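Long-range contacts in 4-amino-4-deoxychorismate lyase (Legionella pneumophila, PDB 3LUL), which is a lyase of the class IV aminotransferase family, a group of two-domain proteins, and carries a covalently attached pyridoxal phosphate cofactor: residues F166-V172 / S221-I227; A178-L182 / R203-I207. All coordinates share one frame. Where two conformers were deposited one is given. Residues are numbered along the deposited sequence.

Interaction 1: F166-V172 / S221-I227; sequences FNTENHV and SLTKKRI
Residues 166-172 leave a strand, turn and come back beside 221-227, an extended approach to a helix starting at Lys224; in register, the CA atoms of His171 and Thr223 lie 4.8 Å apart. One direct hydrogen bond joins the backbones, Val172 N to Leu222 O (2.9 Å), flanked by a CA-H...O contact from His171 CA to Leu222 O (3.2 Å). Two waters extend the pairing, one between Asn170 O and Lys224 N, the other between Val172 O and Leu222 N. Among side chains, Ser221 CB sits over the His171 ring face, 3.6 Å from its centroid (CH-pi), while Phe166 CZ meets Ile227 CD1 at 4.1 Å. Thr223, chi1 p, N-caps the helix, its OG1 weakly accepting from Arg226 N (3.3 Å). Asn167 OD1 accepts from Glu169 N (2.9 Å), an Asx turn, and from His171 N (3.0 Å). With Asn170 left-handed, as asparagine tolerates, the type I turn Asn167-Asn170 and the Asn167 N to His171 O bond (2.8 Å) make a beta hairpin with a G1 bulge.

Interaction 2: A178-L182 / R203-I207; sequences ANLFL and RARLI
Strand residues 179-182 are extended, and 203-207 form one turn of a regular helix, with Ile207 N bonded to Arg203 O at 3.0 Å. The two axes approach to 10.5 Å, with their N-to-C directions 31° apart, the spacing of a helix laid on the face of a beta sheet, here the crossover of a beta-alpha-beta unit between parallel strands 187-190 and 217-219. The nearest CA pair is Asn179 and Arg203, 6.7 Å apart. From the strand, Asn179 and Phe181 have CA-to-CB bonds directed toward the helix, as residues two apart on a strand share a face; Arg203 and Leu206, three apart on the helix, point back at them.

Phe181, chi1 m and chi2 near 82°, is the centre of the packing, a flat apolar ring suited to fill the space between the layers. Leu206 CD1 lies over its face, 4.2 Å from the centroid (CH-pi), and Leu206 CD2 reaches Phe181 CE2 at 3.6 Å. Ile207 CG1 sits at the ring edge. Arg203 is extended (chi1, chi2 and chi3 all t), so its aliphatic part can touch the ring, CG to Phe181 CZ 3.9 Å, while its guanidinium continues to a salt bridge with Glu219. Asn179 ND2 bonds Leu198 O; Asn179 OD1 lies 3.6 Å from Arg203 CB and 2.8 Å from a water that accepts a hydrogen bond from Arg203 N (2.9 Å).

Along the chain the segments come in the order 166-172, 178-182, 203-207, 221-227, so interaction 2 is completed before interaction 1 closes. Their centres are 16 Å apart, and both reach the same mixed sheet. Strand 179-184 is the common element: it presents Phe181 to helix 201-212 on one face, whereas the next residue, Leu182, points the other way and packs against 221-227, the second segment of interaction 1, its CD2 lying 4.0 Å from Leu222 CD1 and 4.0 Å from Ile227 CA. Helices 201-212 and 224-228 thus cover opposite sides of this strand, and the salt bridge from Arg226 to Glu184 adds a polar tie, making one continuous packed unit.

Interaction 1: F166-V172 / S221-I227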
ATOM      1  N   PHE B 166      -7.102 -10.841 -10.371  1.00 10.56           N
ATOM      2  CA  PHE B 166      -8.444 -11.331 -10.217  1.00 10.78           C
ATOM      3  C   PHE B 166      -8.995 -11.046  -8.799  1.00 11.01           C
ATOM      4  O   PHE B 166      -8.224 -10.904  -7.815  1.00 10.91           O
ATOM      5  CB  PHE B 166      -8.464 -12.814 -10.505  1.00 10.73           C
ATOM      6  CG  PHE B 166      -8.169 -13.157 -11.961  1.00  8.87           C
ATOM      7  CD1 PHE B 166      -6.869 -13.113 -12.452  1.00 10.18           C
ATOM      8  CD2 PHE B 166      -9.197 -13.509 -12.830  1.00 11.02           C
ATOM      9  CE1 PHE B 166      -6.603 -13.393 -13.828  1.00 14.28           C
ATOM     10  CE2 PHE B 166      -8.922 -13.799 -14.180  1.00 12.97           C
ATOM     11  CZ  PHE B 166      -7.635 -13.745 -14.656  1.00 12.23           C
ATOM     12  N   ASN B 167     -10.316 -10.910  -8.711  1.00  8.01           N
ATOM     13  CA  ASN B 167     -10.969 -10.724  -7.423  1.00  7.68           C
ATOM     14  C   ASN B 167     -11.331 -12.087  -6.816  1.00 10.18           C
ATOM     15  O   ASN B 167     -11.101 -13.138  -7.443  1.00 11.12           O
ATOM     16  CB  ASN B 167     -12.154  -9.718  -7.457  1.00  9.36           C
ATOM     17  CG  ASN B 167     -13.349 -10.189  -8.261  1.00 10.97           C
ATOM     18  OD1 ASN B 167     -13.565 -11.381  -8.446  1.00 11.28           O
ATOM     19  ND2 ASN B 167     -14.170  -9.225  -8.700  1.00 10.92           N
ATOM     20  N   THR B 168     -11.850 -12.066  -5.587  1.00 10.68           N
ATOM     21  CA  THR B 168     -12.193 -13.290  -4.863  1.00  9.18           C
ATOM     22  C   THR B 168     -13.445 -14.003  -5.395  1.00 13.36           C
ATOM     23  O   THR B 168     -13.768 -15.110  -4.953  1.00 12.80           O
ATOM     24  CB  THR B 168     -12.299 -13.022  -3.320  1.00 11.30           C
ATOM     25  OG1 THR B 168     -13.296 -12.025  -3.094  1.00 11.38           O
ATOM     26  CG2 THR B 168     -10.944 -12.550  -2.740  1.00  8.21           C
ATOM     27  N   GLU B 169     -14.105 -13.416  -6.402  1.00 12.72           N
ATOM     28  CA  GLU B 169     -15.167 -14.093  -7.149  1.00 15.06           C
ATOM     29  C   GLU B 169     -14.617 -14.669  -8.462  1.00 15.18           C
ATOM     30  O   GLU B 169     -15.387 -15.076  -9.307  1.00 14.56           O
ATOM     31  CB  GLU B 169     -16.330 -13.117  -7.416  1.00 13.75           C
ATOM     32  CG  GLU B 169     -17.001 -12.627  -6.111  1.00 21.49           C
ATOM     33  CD  GLU B 169     -17.947 -11.442  -6.310  1.00 31.93           C
ATOM     34  OE1 GLU B 169     -18.002 -10.870  -7.420  1.00 39.87           O
ATOM     35  OE2 GLU B 169     -18.640 -11.055  -5.345  1.00 33.63           O
ATOM     36  N   ASN B 170     -13.283 -14.712  -8.592  1.00 13.48           N
ATOM     37  CA  ASN B 170     -12.571 -15.180  -9.789  1.00 14.48           C
ATOM     38  C   ASN B 170     -12.909 -14.410 -11.049  1.00 12.59           C
ATOM     39  O   ASN B 170     -12.878 -14.959 -12.150  1.00 14.78           O
ATOM     40  CB  ASN B 170     -12.761 -16.669  -9.987  1.00 15.09           C
ATOM     41  CG  ASN B 170     -12.319 -17.450  -8.786  1.00 19.37           C
ATOM     42  OD1 ASN B 170     -13.132 -18.085  -8.132  1.00 26.47           O
ATOM     43  ND2 ASN B 170     -11.028 -17.396  -8.484  1.00 17.04           N
ATOM     44  N   HIS B 171     -13.170 -13.119 -10.892  1.00 10.61           N
ATOM     45  CA  HIS B 171     -13.393 -12.244 -12.044  1.00 10.73           C
ATOM     46  C   HIS B 171     -12.166 -11.347 -12.225  1.00 11.77           C
ATOM     47  O   HIS B 171     -11.556 -10.896 -11.249  1.00 12.53           O
ATOM     48  CB  HIS B 171     -14.658 -11.425 -11.879  1.00  8.41           C
ATOM     49  CG  HIS B 171     -15.909 -12.249 -11.842  1.00 13.66           C
ATOM     50  ND1 HIS B 171     -16.939 -11.990 -10.963  1.00 12.66           N
ATOM     51  CD2 HIS B 171     -16.290 -13.330 -12.561  1.00 16.91           C
ATOM     52  CE1 HIS B 171     -17.901 -12.875 -11.140  1.00 13.86           C
ATOM     53  NE2 HIS B 171     -17.534 -13.702 -12.103  1.00 18.93           N
ATOM     54  N   VAL B 172     -11.793 -11.141 -13.486  1.00 10.31           N
ATOM     55  CA  VAL B 172     -10.694 -10.256 -13.897  0.50 11.43           C
ATOM     56  C   VAL B 172     -10.922  -8.828 -13.401  1.00  9.13           C
ATOM     57  O   VAL B 172     -12.047  -8.337 -13.466  1.00 11.93           O
ATOM     58  CB  VAL B 172     -10.615 -10.163 -15.453  0.50 14.13           C
ATOM     59  CG1 VAL B 172      -9.375  -9.360 -15.888  0.50 19.54           C
ATOM     60  CG2 VAL B 172     -10.625 -11.541 -16.095  0.50 12.25           C
ATOM     61  N   SER B 221     -18.887  -8.771 -15.496  1.00 12.69           N
ATOM     62  CA  SER B 221     -17.899  -9.563 -14.772  1.00 13.14           C
ATOM     63  C   SER B 221     -17.408 -10.627 -15.729  1.00 14.23           C
ATOM     64  O   SER B 221     -18.222 -11.284 -16.420  1.00 14.01           O
ATOM     65  CB  SER B 221     -18.513 -10.189 -13.522  1.00 11.16           C
ATOM     66  OG  SER B 221     -18.888  -9.178 -12.602  1.00 14.89           O
ATOM     67  N   LEU B 222     -16.081 -10.764 -15.796  1.00 12.20           N
ATOM     68  CA  LEU B 222     -15.419 -11.621 -16.784  1.00 11.40           C
ATOM     69  C   LEU B 222     -14.566 -12.667 -16.090  1.00 12.38           C
ATOM     70  O   LEU B 222     -13.731 -12.335 -15.253  1.00 10.39           O
ATOM     71  CB  LEU B 222     -14.535 -10.788 -17.698  1.00 13.17           C
ATOM     72  CG  LEU B 222     -15.231  -9.826 -18.655  1.00 11.18           C
ATOM     73  CD1 LEU B 222     -14.276  -8.738 -19.122  1.00 13.70           C
ATOM     74  CD2 LEU B 222     -15.833 -10.600 -19.830  1.00 12.14           C
ATOM     75  N   THR B 223     -14.783 -13.933 -16.434  1.00 12.30           N
ATOM     76  CA  THR B 223     -13.958 -15.032 -15.899  1.00 15.35           C
ATOM     77  C   THR B 223     -12.664 -15.154 -16.722  1.00 15.71           C
ATOM     78  O   THR B 223     -12.536 -14.545 -17.809  1.00 16.21           O
ATOM     79  CB  THR B 223     -14.725 -16.350 -15.987  1.00 16.67           C
ATOM     80  OG1 THR B 223     -15.040 -16.574 -17.357  1.00 16.99           O
ATOM     81  CG2 THR B 223     -16.023 -16.284 -15.193  1.00 16.64           C
ATOM     82  N   LYS B 224     -11.730 -15.973 -16.245  1.00 15.36           N
ATOM     83  CA  LYS B 224     -10.468 -16.218 -16.966  1.00 14.93           C
ATOM     84  C   LYS B 224     -10.761 -16.900 -18.313  1.00 15.68           C
ATOM     85  O   LYS B 224     -10.110 -16.612 -19.321  1.00 16.06           O
ATOM     86  CB  LYS B 224      -9.502 -17.067 -16.141  1.00 17.73           C
ATOM     87  CG  LYS B 224      -8.115 -17.188 -16.760  1.00 21.61           C
ATOM     88  CD  LYS B 224      -7.154 -17.930 -15.844  1.00 30.91           C
ATOM     89  CE  LYS B 224      -5.766 -17.976 -16.458  1.00 36.68           C
ATOM     90  NZ  LYS B 224      -4.942 -19.112 -15.943  1.00 45.93           N
ATOM     91  N   LYS B 225     -11.765 -17.765 -18.303  1.00 13.67           N
ATOM     92  CA  LYS B 225     -12.210 -18.456 -19.506  1.00 17.37           C
ATOM     93  C   LYS B 225     -12.693 -17.482 -20.585  1.00 16.57           C
ATOM     94  O   LYS B 225     -12.445 -17.718 -21.762  1.00 17.86           O
ATOM     95  CB  LYS B 225     -13.300 -19.480 -19.184  1.00 19.39           C
ATOM     96  CG  LYS B 225     -13.757 -20.285 -20.429  1.00 25.27           C
ATOM     97  CD  LYS B 225     -14.774 -21.366 -20.100  1.00 32.97           C
ATOM     98  CE  LYS B 225     -15.535 -21.825 -21.366  1.00 38.99           C
ATOM     99  NZ  LYS B 225     -14.655 -22.031 -22.555  1.00 36.38           N
ATOM    100  N   ARG B 226     -13.375 -16.400 -20.207  1.00 16.09           N
ATOM    101  CA  ARG B 226     -13.737 -15.349 -21.193  1.00 15.57           C
ATOM    102  C   ARG B 226     -12.537 -14.734 -21.875  1.00 14.09           C
ATOM    103  O   ARG B 226     -12.579 -14.459 -23.086  1.00 13.86           O
ATOM    104  CB  ARG B 226     -14.561 -14.228 -20.565  1.00 16.53           C
ATOM    105  CG  ARG B 226     -15.922 -14.641 -20.084  1.00 22.19           C
ATOM    106  CD  ARG B 226     -16.787 -15.160 -21.191  1.00 25.26           C
ATOM    107  NE  ARG B 226     -16.875 -14.230 -22.317  1.00 26.13           N
ATOM    108  CZ  ARG B 226     -17.786 -13.262 -22.456  1.00 31.08           C
ATOM    109  NH1 ARG B 226     -18.726 -13.057 -21.537  1.00 27.74           N
ATOM    110  NH2 ARG B 226     -17.757 -12.486 -23.543  1.00 38.43           N
ATOM    111  N   ILE B 227     -11.469 -14.493 -21.117  1.00 10.81           N
ATOM    112  CA  ILE B 227     -10.254 -13.917 -21.688  1.00 16.73           C
ATOM    113  C   ILE B 227      -9.621 -14.920 -22.638  1.00 17.83           C
ATOM    114  O   ILE B 227      -9.276 -14.584 -23.785  1.00 17.65           O
ATOM    115  CB  ILE B 227      -9.216 -13.515 -20.612  1.00 18.41           C
ATOM    116  CG1 ILE B 227      -9.825 -12.583 -19.590  1.00 23.40           C
ATOM    117  CG2 ILE B 227      -8.039 -12.817 -21.223  1.00 17.01           C
ATOM    118  CD1 ILE B 227      -8.950 -12.462 -18.314  1.00 20.88           C
TER
HETATM  119  O   HOH W   1     -11.728 -16.909 -13.589  1.00 14.61           O
HETATM  120  O   HOH W   2     -14.541  -8.861 -14.317  1.00  9.03           O

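Interaction 2: A178-L182 / R203-I207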
ATOM      1  N   ALA B 178      -3.014  -0.669 -15.754  1.00 11.08           N
ATOM      2  CA  ALA B 178      -3.908  -0.508 -16.878  1.00 10.44           C
ATOM      3  C   ALA B 178      -5.190  -1.308 -16.709  1.00 11.05           C
ATOM      4  O   ALA B 178      -5.213  -2.339 -16.009  1.00 11.79           O
ATOM      5  CB  ALA B 178      -3.174  -0.885 -18.186  1.00  8.56           C
ATOM      6  N   ASN B 179      -6.267  -0.784 -17.303  1.00  8.92           N
ATOM      7  CA  ASN B 179      -7.522  -1.491 -17.391  1.00  9.63           C
ATOM      8  C   ASN B 179      -7.454  -2.477 -18.561  1.00  8.50           C
ATOM      9  O   ASN B 179      -6.653  -2.303 -19.489  1.00 10.20           O
ATOM     10  CB  ASN B 179      -8.688  -0.510 -17.580  1.00  7.96           C
ATOM     11  CG  ASN B 179      -8.951   0.339 -16.322  1.00  8.01           C
ATOM     12  OD1 ASN B 179      -8.782   1.543 -16.339  1.00 10.57           O
ATOM     13  ND2 ASN B 179      -9.339  -0.317 -15.224  1.00  9.87           N
ATOM     14  N   LEU B 180      -8.305  -3.488 -18.498  1.00  7.74           N
ATOM     15  CA  LEU B 180      -8.385  -4.532 -19.526  1.00  8.22           C
ATOM     16  C   LEU B 180      -9.687  -4.525 -20.278  1.00  7.88           C
ATOM     17  O   LEU B 180     -10.764  -4.388 -19.701  1.00  6.50           O
ATOM     18  CB  LEU B 180      -8.218  -5.915 -18.897  1.00  8.82           C
ATOM     19  CG  LEU B 180      -8.163  -7.091 -19.892  1.00  9.66           C
ATOM     20  CD1 LEU B 180      -7.170  -8.168 -19.448  1.00 13.91           C
ATOM     21  CD2 LEU B 180      -9.512  -7.722 -20.042  1.00 12.34           C
ATOM     22  N   PHE B 181      -9.579  -4.745 -21.590  1.00  7.72           N
ATOM     23  CA  PHE B 181     -10.711  -4.886 -22.511  1.00 10.28           C
ATOM     24  C   PHE B 181     -10.477  -6.177 -23.288  1.00 10.03           C
ATOM     25  O   PHE B 181      -9.331  -6.569 -23.531  1.00 10.54           O
ATOM     26  CB  PHE B 181     -10.766  -3.704 -23.496  1.00  9.70           C
ATOM     27  CG  PHE B 181     -11.358  -2.432 -22.907  1.00  7.70           C
ATOM     28  CD1 PHE B 181     -10.585  -1.576 -22.141  1.00  8.81           C
ATOM     29  CD2 PHE B 181     -12.648  -2.064 -23.194  1.00 12.60           C
ATOM     30  CE1 PHE B 181     -11.108  -0.413 -21.631  1.00  8.33           C
ATOM     31  CE2 PHE B 181     -13.181  -0.891 -22.676  1.00  9.67           C
ATOM     32  CZ  PHE B 181     -12.404  -0.079 -21.880  1.00 10.72           C
ATOM     33  N   LEU B 182     -11.550  -6.823 -23.704  1.00 10.34           N
ATOM     34  CA  LEU B 182     -11.436  -7.850 -24.731  1.00 10.69           C
ATOM     35  C   LEU B 182     -12.467  -7.662 -25.806  1.00  8.06           C
ATOM     36  O   LEU B 182     -13.450  -6.926 -25.649  1.00  9.42           O
ATOM     37  CB  LEU B 182     -11.497  -9.228 -24.101  1.00 15.29           C
ATOM     38  CG  LEU B 182     -12.727  -9.571 -23.298  1.00 13.50           C
ATOM     39  CD1 LEU B 182     -13.717 -10.094 -24.300  1.00 14.03           C
ATOM     40  CD2 LEU B 182     -12.505 -10.615 -22.163  1.00 10.11           C
ATOM     41  N   ARG B 203     -10.152   4.251 -19.977  1.00 11.03           N
ATOM     42  CA  ARG B 203     -11.299   3.330 -19.989  1.00 10.46           C
ATOM     43  C   ARG B 203     -12.607   4.087 -20.167  1.00 10.32           C
ATOM     44  O   ARG B 203     -13.419   3.749 -21.013  1.00  9.06           O
ATOM     45  CB  ARG B 203     -11.322   2.532 -18.670  1.00  9.51           C
ATOM     46  CG  ARG B 203     -12.580   1.702 -18.394  1.00 11.54           C
ATOM     47  CD  ARG B 203     -12.627   1.150 -16.959  1.00 11.66           C
ATOM     48  NE  ARG B 203     -13.777   0.262 -16.740  1.00  9.47           N
ATOM     49  CZ  ARG B 203     -15.046   0.660 -16.537  1.00  9.91           C
ATOM     50  NH1 ARG B 203     -15.372   1.939 -16.508  1.00 13.49           N
ATOM     51  NH2 ARG B 203     -16.006  -0.240 -16.408  1.00 13.57           N
ATOM     52  N   ALA B 204     -12.815   5.112 -19.338  1.00  9.40           N
ATOM     53  CA  ALA B 204     -14.036   5.933 -19.411  1.00 11.72           C
ATOM     54  C   ALA B 204     -14.203   6.623 -20.770  1.00 13.06           C
ATOM     55  O   ALA B 204     -15.316   6.669 -21.328  1.00 13.16           O
ATOM     56  CB  ALA B 204     -14.018   6.992 -18.279  1.00 12.50           C
ATOM     57  N   ARG B 205     -13.104   7.176 -21.294  1.00 10.62           N
ATOM     58  CA  ARG B 205     -13.114   7.852 -22.611  1.00 11.10           C
ATOM     59  C   ARG B 205     -13.460   6.872 -23.725  1.00 11.06           C
ATOM     60  O   ARG B 205     -14.245   7.185 -24.621  1.00  9.72           O
ATOM     61  CB  ARG B 205     -11.764   8.502 -22.924  1.00 10.82           C
ATOM     62  CG  ARG B 205     -11.423   9.754 -22.076  1.00 16.10           C
ATOM     63  CD  ARG B 205      -9.947  10.082 -22.254  1.00 20.22           C
ATOM     64  NE  ARG B 205      -9.643  10.266 -23.675  1.00 23.42           N
ATOM     65  CZ  ARG B 205      -8.457  10.055 -24.255  1.00 24.97           C
ATOM     66  NH1 ARG B 205      -7.389   9.685 -23.559  1.00 23.61           N
ATOM     67  NH2 ARG B 205      -8.334  10.258 -25.569  1.00 34.24           N
ATOM     68  N   LEU B 206     -12.883   5.682 -23.651  1.00 11.16           N
ATOM     69  CA  LEU B 206     -13.112   4.649 -24.657  0.50 10.62           C
ATOM     70  C   LEU B 206     -14.590   4.232 -24.680  1.00 11.85           C
ATOM     71  O   LEU B 206     -15.204   4.143 -25.736  1.00 12.38           O
ATOM     72  CB  LEU B 206     -12.189   3.454 -24.389  0.50 10.88           C
ATOM     73  CG  LEU B 206     -12.079   2.367 -25.442  0.50  9.45           C
ATOM     74  CD1 LEU B 206     -10.774   1.657 -25.257  0.50  2.00           C
ATOM     75  CD2 LEU B 206     -13.252   1.397 -25.403  0.50  8.72           C
ATOM     76  N   ILE B 207     -15.161   4.001 -23.500  1.00 11.74           N
ATOM     77  CA  ILE B 207     -16.585   3.681 -23.382  1.00 11.28           C
ATOM     78  C   ILE B 207     -17.469   4.785 -23.993  1.00 11.35           C
ATOM     79  O   ILE B 207     -18.385   4.484 -24.744  1.00 13.36           O
ATOM     80  CB  ILE B 207     -16.976   3.363 -21.918  1.00 12.51           C
ATOM     81  CG1 ILE B 207     -16.306   2.060 -21.475  1.00 10.75           C
ATOM     82  CG2 ILE B 207     -18.498   3.210 -21.753  1.00 15.86           C
ATOM     83  CD1 ILE B 207     -16.347   1.818 -19.977  1.00 11.13           C
TER
HETATM   84  O   HOH W   3      -7.978   3.268 -18.345  1.00  9.53           O